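PDB 2D4E: 5-carboxymethyl-2-hydroxymuconate semialdehyde dehydrogenase from Thermus thermophilus, which probably catalyses the NAD-dependent oxidation of 5-carboxymethyl-2-hydroxymuconate semialdehyde to the corresponding carboxylic acid. Local coordinates for residues Val166-Pro171 / Leu244-Gly249. Numbering follows the deposited sequence.
Sequences VGIITP and LLTLTG. With NAD (nicotinamide-adenine-dinucleotide), chain K.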
loop_
_atom_site.group_PDB
_atom_site.type_symbol
_atom_site.label_atom_id
_atom_site.label_comp_id
_atom_site.label_asym_id
_atom_site.label_seq_id
_atom_site.Cartn_x
_atom_site.Cartn_y
_atom_site.Cartn_z
ATOM N N VAL C 166 20.624 -1.337 17.433
ATOM C CA VAL C 166 20.610 0.066 17.051
ATOM C C VAL C 166 21.298 0.970 18.070
ATOM O O VAL C 166 20.975 0.947 19.254
ATOM C CB VAL C 166 19.157 0.575 16.859
ATOM C CG1 VAL C 166 19.168 2.013 16.307
ATOM C CG2 VAL C 166 18.396 -0.356 15.920
ATOM N N GLY C 167 22.257 1.756 17.593
ATOM C CA GLY C 167 22.953 2.695 18.448
ATOM C C GLY C 167 22.176 3.990 18.313
ATOM O O GLY C 167 22.105 4.561 17.217
ATOM N N ILE C 168 21.587 4.443 19.416
ATOM C CA ILE C 168 20.767 5.651 19.427
ATOM C C ILE C 168 21.493 6.797 20.132
ATOM O O ILE C 168 21.721 6.753 21.343
ATOM C CB ILE C 168 19.401 5.338 20.117
ATOM C CG1 ILE C 168 18.712 4.200 19.355
ATOM C CG2 ILE C 168 18.503 6.575 20.165
ATOM C CD1 ILE C 168 17.407 3.711 19.966
ATOM N N ILE C 169 21.870 7.812 19.356
ATOM C CA ILE C 169 22.597 8.975 19.871
ATOM C C ILE C 169 21.686 10.212 19.806
ATOM O O ILE C 169 21.304 10.665 18.725
ATOM C CB ILE C 169 23.888 9.181 19.053
ATOM C CG1 ILE C 169 24.690 7.873 19.037
ATOM C CG2 ILE C 169 24.725 10.270 19.653
ATOM C CD1 ILE C 169 25.938 7.911 18.182
ATOM N N THR C 170 21.355 10.757 20.974
ATOM C CA THR C 170 20.422 11.879 21.076
ATOM C C THR C 170 20.952 13.219 21.593
ATOM O O THR C 170 22.005 13.280 22.219
ATOM C CB THR C 170 19.243 11.448 21.943
ATOM O OG1 THR C 170 19.743 10.862 23.154
ATOM C CG2 THR C 170 18.407 10.408 21.210
ATOM N N PRO C 171 20.204 14.312 21.340
ATOM C CA PRO C 171 20.548 15.681 21.746
ATOM C C PRO C 171 20.114 16.057 23.158
ATOM O O PRO C 171 19.316 15.359 23.784
ATOM C CB PRO C 171 19.860 16.526 20.683
ATOM C CG PRO C 171 18.587 15.774 20.474
ATOM C CD PRO C 171 19.030 14.319 20.442
ATOM N N LEU C 244 23.176 -0.555 12.974
ATOM C CA LEU C 244 22.287 0.586 12.766
ATOM C C LEU C 244 22.554 1.734 13.741
ATOM O O LEU C 244 22.834 1.517 14.926
ATOM C CB LEU C 244 20.823 0.145 12.881
ATOM C CG LEU C 244 20.144 -0.408 11.623
ATOM C CD1 LEU C 244 20.899 -1.629 11.075
ATOM C CD2 LEU C 244 18.703 -0.765 11.970
ATOM N N LEU C 245 22.456 2.957 13.233
ATOM C CA LEU C 245 22.696 4.140 14.044
ATOM C C LEU C 245 21.674 5.232 13.786
ATOM O O LEU C 245 21.439 5.592 12.641
ATOM C CB LEU C 245 24.074 4.729 13.733
ATOM C CG LEU C 245 25.359 3.952 14.001
ATOM C CD1 LEU C 245 26.520 4.722 13.395
ATOM C CD2 LEU C 245 25.567 3.758 15.499
ATOM N N THR C 246 21.050 5.749 14.838
ATOM C CA THR C 246 20.127 6.859 14.654
ATOM C C THR C 246 20.855 8.049 15.264
ATOM O O THR C 246 21.529 7.921 16.285
ATOM C CB THR C 246 18.778 6.675 15.401
ATOM O OG1 THR C 246 19.003 6.700 16.814
ATOM C CG2 THR C 246 18.116 5.358 15.014
ATOM N N LEU C 247 20.748 9.203 14.627
ATOM C CA LEU C 247 21.393 10.388 15.148
ATOM C C LEU C 247 20.458 11.570 15.072
ATOM O O LEU C 247 19.859 11.849 14.033
ATOM C CB LEU C 247 22.674 10.708 14.376
ATOM C CG LEU C 247 23.291 12.072 14.716
ATOM C CD1 LEU C 247 23.715 12.114 16.185
ATOM C CD2 LEU C 247 24.487 12.327 13.816
ATOM N N THR C 248 20.325 12.253 16.196
ATOM C CA THR C 248 19.501 13.438 16.275
ATOM C C THR C 248 20.444 14.487 16.853
ATOM O O THR C 248 20.796 14.442 18.033
ATOM C CB THR C 248 18.294 13.208 17.192
ATOM O OG1 THR C 248 17.513 12.119 16.682
ATOM C CG2 THR C 248 17.420 14.443 17.239
ATOM N N GLY C 249 20.881 15.409 16.003
ATOM C CA GLY C 249 21.812 16.435 16.437
ATOM C C GLY C 249 22.178 17.390 15.314
ATOM O O GLY C 249 21.434 17.528 14.346
HETATM P PA NAD K . 25.216 17.354 19.014
HETATM O O1A NAD K . 26.571 17.765 19.361
HETATM O O2A NAD K . 25.127 16.838 17.637
HETATM O O5B NAD K . 24.616 16.191 19.976
HETATM C C5B NAD K . 23.845 15.029 19.524
HETATM C C4B NAD K . 24.527 13.784 20.049
HETATM O O4B NAD K . 25.744 13.691 19.277
HETATM C C3B NAD K . 25.005 13.872 21.526
HETATM O O3B NAD K . 24.497 12.760 22.292
HETATM C C2B NAD K . 26.536 13.891 21.382
HETATM O O2B NAD K . 27.221 13.288 22.502
HETATM C C1B NAD K . 26.730 13.148 20.076
HETATM N N9A NAD K . 28.012 13.436 19.458
HETATM C C8A NAD K . 28.690 14.637 19.357
HETATM N N7A NAD K . 29.876 14.540 18.711
HETATM C C5A NAD K . 29.937 13.184 18.387
HETATM C C6A NAD K . 30.939 12.407 17.693
HETATM N N6A NAD K . 32.071 12.933 17.217
HETATM N N1A NAD K . 30.673 11.054 17.539
HETATM C C2A NAD K . 29.493 10.512 18.040
HETATM N N3A NAD K . 28.524 11.144 18.687
HETATM C C4A NAD K . 28.795 12.484 18.835
HETATM O O3 NAD K . 24.309 18.554 19.241
HETATM P PN NAD K . 23.080 18.977 20.150
HETATM O O1N NAD K . 23.485 20.241 20.798
HETATM O O2N NAD K . 22.736 17.863 21.049
HETATM O O5D NAD K . 22.167 19.255 18.930
HETATM C C5D NAD K . 21.038 20.091 18.866
HETATM C C4D NAD K . 20.784 19.883 17.406
HETATM O O4D NAD K . 19.945 18.732 17.158
HETATM C C3D NAD K . 20.237 21.070 16.627
HETATM O O3D NAD K . 20.987 21.343 15.426
HETATM C C2D NAD K . 18.798 20.623 16.381
HETATM O O2D NAD K . 18.250 21.278 15.218
HETATM C C1D NAD K . 18.964 19.125 16.246
HETATM N N1N NAD K . 17.717 18.376 16.471
HETATM C C2N NAD K . 17.174 17.873 15.299
HETATM C C3N NAD K . 15.987 17.166 15.427
HETATM C C7N NAD K . 15.274 16.581 14.217
HETATM O O7N NAD K . 14.239 15.966 14.397
HETATM N N7N NAD K . 15.783 16.754 12.984
HETATM C C4N NAD K . 15.347 16.969 16.735
HETATM C C5N NAD K . 16.024 17.544 17.850
HETATM C C6N NAD K . 17.194 18.251 17.799
HETATM O O HOH W 1 19.040 9.482 17.496
#
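This is a parallel pairing of strands 166-169 and 244-248, inside the five-stranded parallel sheet of the NAD-binding domain. Four backbone hydrogen bonds join them. G167 N to L244 O, 2.7 Å, is nearly straight at 176°, with its donor above the carbonyl plane. G167 O then accepts T246 N nearly along the C=O axis. I169 repeats the pattern, giving its N-H to T246 O and accepting T248 N at 3.1 Å on its own O. On one face, V166 CG1 stands anti to its backbone N and meets T246 CG2 at 3.7 Å, the two side chains crossing at about a right angle. V166 CG2 reaches L244 CB at 3.9 Å. An alanine here would lose both methyls and would probably loosen this packing, which Y495 of helix 488-495 also joins. T246 OG1 lies beside the I168 side chain, 3.4 Å from I168 CG2. A water bonds to I169 O, T246 OG1 and T248 OG1. T248 OG1 is also held by R182 and E271. At the C-terminal ends the strands meet NAD. I169 CG2 touches the adenosine ribose, T170 O accepts NAD O3B at 2.5 Å, and T248 CG2 lies 3.3 Å from nicotinamide C4N. The 3-2-1-4-5 strand order and the dinucleotide at the C-terminal edge are characteristic of the Rossmann-like cofactor domain of aldehyde dehydrogenases.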